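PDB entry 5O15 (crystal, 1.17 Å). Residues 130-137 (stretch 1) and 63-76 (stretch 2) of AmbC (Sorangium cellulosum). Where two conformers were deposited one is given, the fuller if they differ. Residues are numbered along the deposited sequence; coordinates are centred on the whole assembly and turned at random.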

# COMPACT_ATOMS: atom_id res chain seq x y z
N ALA A 130 9.09 -0.29 15.40
CA ALA A 130 8.81 -1.25 14.34
C ALA A 130 7.42 -1.00 13.78
O ALA A 130 6.45 -0.91 14.54
CB ALA A 130 8.86 -2.67 14.88
N HIS A 131 7.31 -0.86 12.47
CA HIS A 131 6.02 -0.68 11.85
C HIS A 131 5.52 -1.91 11.12
O HIS A 131 4.30 -2.13 11.09
CB HIS A 131 6.07 0.50 10.88
CG HIS A 131 6.42 1.78 11.54
ND1 HIS A 131 5.58 2.40 12.44
CD2 HIS A 131 7.55 2.53 11.52
CE1 HIS A 131 6.17 3.48 12.92
NE2 HIS A 131 7.36 3.59 12.37
N ALA A 132 6.42 -2.72 10.55
CA ALA A 132 6.01 -3.80 9.68
C ALA A 132 7.11 -4.85 9.73
O ALA A 132 8.28 -4.54 9.94
CB ALA A 132 5.80 -3.36 8.22
N ARG A 133 6.71 -6.10 9.55
CA ARG A 133 7.61 -7.22 9.47
C ARG A 133 7.11 -8.19 8.44
O ARG A 133 5.93 -8.19 8.11
CB ARG A 133 7.66 -7.99 10.81
CG ARG A 133 8.18 -7.21 11.96
CD ARG A 133 8.27 -8.05 13.24
NE ARG A 133 8.85 -7.21 14.30
CZ ARG A 133 10.15 -6.98 14.43
NH1 ARG A 133 11.01 -7.57 13.61
NH2 ARG A 133 10.59 -6.19 15.40
N GLY A 134 7.98 -9.03 7.95
CA GLY A 134 7.50 -10.03 7.02
C GLY A 134 8.62 -10.86 6.47
O GLY A 134 9.68 -11.02 7.08
N VAL A 135 8.38 -11.41 5.29
CA VAL A 135 9.30 -12.31 4.62
C VAL A 135 9.32 -11.95 3.14
O VAL A 135 8.26 -11.71 2.54
CB VAL A 135 8.86 -13.77 4.81
CG1 VAL A 135 9.78 -14.71 4.07
CG2 VAL A 135 8.74 -14.12 6.28
N LEU A 136 10.51 -11.87 2.55
CA LEU A 136 10.77 -11.73 1.12
C LEU A 136 11.01 -13.10 0.51
O LEU A 136 11.59 -13.98 1.18
CB LEU A 136 11.99 -10.84 0.90
CG LEU A 136 11.96 -9.48 1.60
CD1 LEU A 136 13.28 -8.71 1.39
CD2 LEU A 136 10.76 -8.64 1.14
N GLY A 137 10.66 -13.29 -0.75
CA GLY A 137 10.81 -14.61 -1.32
C GLY A 137 10.55 -14.65 -2.80
O GLY A 137 10.56 -13.64 -3.49
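Stretch 2, residues 63-76: AFVELALAAADAVG

Stretch 2 of AmbC is for most of its length the later part of an α-helix that begins earlier in the chain and packs across the strand 130-137. The two elements run in broadly the same direction: their N-to-C axes differ by 41° (signed crossing angle -41°) and approach to 9.2 Å. The helix is regular, with i to i+4 backbone hydrogen bonds following one another from Leu-67 N to Ala-63 O (2.9 Å) through Val-75 N to Ala-71 O (3.0 Å). Gly-76 then leaves helical geometry with a positive phi of 80°, a value that favours glycine, and closes the last turn as a Schellman motif. No hydrogen bond links the two stretches; the contact is van der Waals packing, of side chains on one another and, at Leu-136, on the helix backbone as well, and buries 280 Å², both sides summed.

Along the strand, Ala-130 does not reach the helix, and contact begins at His-131. Its CA-to-CB bond points toward the helix, and its CB lies 3.5 Å from CE1 of Phe-64. Both side chains adopt the m rotamer at chi1, and their rings are nearly parallel, with planes at 11°. The rings are nevertheless slid apart, with centroids separated by 5.5 Å, so they barely overlap. The imidazole nitrogens ND1 and NE2 are hydrogen-bonded elsewhere in the structure, so both ring nitrogens are satisfied beside the phenyl ring.

Ala-132 also points toward the helix and meets the base of the same phenylalanine, with its CB 4.1 Å from Phe-64 CB. Two successive strand residues thus rest on one helical side chain. The backbones are in register here, the CA atoms of Ala-132 and Phe-64 being 6.8 Å apart.

The next three residues leave a gap in the contact. Arg-133 extends out of reach of the helix, its chi2 and chi3 both t, and Val-135 is likewise too distant to touch it. Between them, Gly-134 has no side chain to offer.

Contact resumes at Leu-136, which contributes 88 Å² of covered surface, the largest share of any residue in either stretch. Pointing toward the helix with chi1 m and chi2 t, it spans two turns of it. Its CD2 makes a van der Waals contact with the carbonyl oxygen of Ala-68 at 3.8 Å; within the helix, that oxygen accepts the backbone hydrogen bond from Ala-72 N. CD2 of Leu-136 also lies 4.2 Å from Ala-72 CB, while its CD1 is 4.3 Å from Ala-71 CB and 4.0 Å from Val-75 CG2. Leu-136 also comes near the helix backbone, its CD1 4.0 Å from Ala-72 N. Here the main chains also draw nearest in register, with Leu-136 CA and Ala-72 CA 6.3 Å apart.

Gly-137 ends the stretch without touching the helix. The packing therefore rests on two separate patches, Phe-64 against His-131 and Ala-132, and the alanine-rich later turns with Val-75 against Leu-136.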

# COMPACT_ATOMS: atom_id res chain seq x y z
N ALA A 63 2.77 2.40 1.93
CA ALA A 63 4.16 2.83 1.95
C ALA A 63 5.08 1.77 2.56
O ALA A 63 6.24 1.65 2.15
CB ALA A 63 4.32 4.12 2.74
N PHE A 64 4.59 0.97 3.51
CA PHE A 64 5.39 -0.13 4.04
C PHE A 64 5.55 -1.20 2.99
O PHE A 64 6.62 -1.81 2.88
CB PHE A 64 4.76 -0.71 5.31
CG PHE A 64 4.57 0.28 6.40
CD1 PHE A 64 5.59 1.11 6.82
CD2 PHE A 64 3.33 0.41 7.00
CE1 PHE A 64 5.36 2.03 7.86
CE2 PHE A 64 3.11 1.29 8.02
CZ PHE A 64 4.09 2.14 8.41
N VAL A 65 4.52 -1.42 2.16
CA VAL A 65 4.65 -2.33 1.04
C VAL A 65 5.73 -1.85 0.08
O VAL A 65 6.58 -2.63 -0.38
CB VAL A 65 3.29 -2.54 0.36
CG1 VAL A 65 3.44 -3.41 -0.86
CG2 VAL A 65 2.28 -3.14 1.33
N GLU A 66 5.70 -0.56 -0.27
CA GLU A 66 6.70 0.02 -1.15
C GLU A 66 8.10 -0.16 -0.58
O GLU A 66 9.04 -0.51 -1.31
CB GLU A 66 6.37 1.50 -1.39
CG GLU A 66 7.49 2.33 -1.97
CD GLU A 66 7.90 1.97 -3.40
OE1 GLU A 66 7.33 1.04 -4.00
OE2 GLU A 66 8.86 2.60 -3.90
N LEU A 67 8.28 0.10 0.72
CA LEU A 67 9.60 -0.05 1.31
C LEU A 67 10.05 -1.51 1.27
O LEU A 67 11.22 -1.79 1.00
CB LEU A 67 9.60 0.52 2.73
CG LEU A 67 9.51 2.06 2.78
CD1 LEU A 67 9.15 2.53 4.17
CD2 LEU A 67 10.80 2.68 2.29
N ALA A 68 9.14 -2.44 1.52
CA ALA A 68 9.48 -3.86 1.44
C ALA A 68 9.82 -4.27 0.01
O ALA A 68 10.75 -5.06 -0.20
CB ALA A 68 8.32 -4.70 1.96
N LEU A 69 9.09 -3.74 -0.99
CA LEU A 69 9.43 -4.00 -2.38
C LEU A 69 10.81 -3.44 -2.74
O LEU A 69 11.53 -4.04 -3.54
CB LEU A 69 8.35 -3.43 -3.32
CG LEU A 69 7.01 -4.17 -3.29
CD1 LEU A 69 5.94 -3.29 -3.91
CD2 LEU A 69 7.09 -5.48 -4.01
N ALA A 70 11.16 -2.28 -2.19
CA ALA A 70 12.49 -1.72 -2.43
C ALA A 70 13.56 -2.63 -1.84
O ALA A 70 14.61 -2.85 -2.45
CB ALA A 70 12.59 -0.32 -1.85
N ALA A 71 13.30 -3.17 -0.64
CA ALA A 71 14.23 -4.11 -0.01
C ALA A 71 14.36 -5.36 -0.85
O ALA A 71 15.48 -5.86 -1.03
CB ALA A 71 13.76 -4.41 1.41
N ALA A 72 13.25 -5.89 -1.38
CA ALA A 72 13.33 -7.06 -2.24
C ALA A 72 14.25 -6.80 -3.42
O ALA A 72 15.14 -7.59 -3.73
CB ALA A 72 11.93 -7.47 -2.67
N ASP A 73 14.07 -5.65 -4.08
CA ASP A 73 14.93 -5.33 -5.21
C ASP A 73 16.39 -5.22 -4.78
O ASP A 73 17.29 -5.66 -5.50
CB ASP A 73 14.43 -4.03 -5.85
CG ASP A 73 15.33 -3.54 -6.94
OD1 ASP A 73 15.39 -4.21 -7.99
OD2 ASP A 73 15.98 -2.50 -6.74
N ALA A 74 16.63 -4.63 -3.61
CA ALA A 74 18.00 -4.43 -3.16
C ALA A 74 18.70 -5.75 -2.88
O ALA A 74 19.93 -5.84 -3.03
CB ALA A 74 18.00 -3.55 -1.91
N VAL A 75 17.96 -6.78 -2.48
CA VAL A 75 18.57 -8.06 -2.08
C VAL A 75 18.41 -9.13 -3.13
O VAL A 75 18.87 -10.27 -2.93
CB VAL A 75 18.09 -8.55 -0.70
CG1 VAL A 75 18.22 -7.42 0.31
CG2 VAL A 75 16.65 -9.08 -0.74
N GLY A 76 17.79 -8.81 -4.26
CA GLY A 76 17.68 -9.75 -5.35
C GLY A 76 16.58 -10.77 -5.19
O GLY A 76 16.73 -11.89 -5.70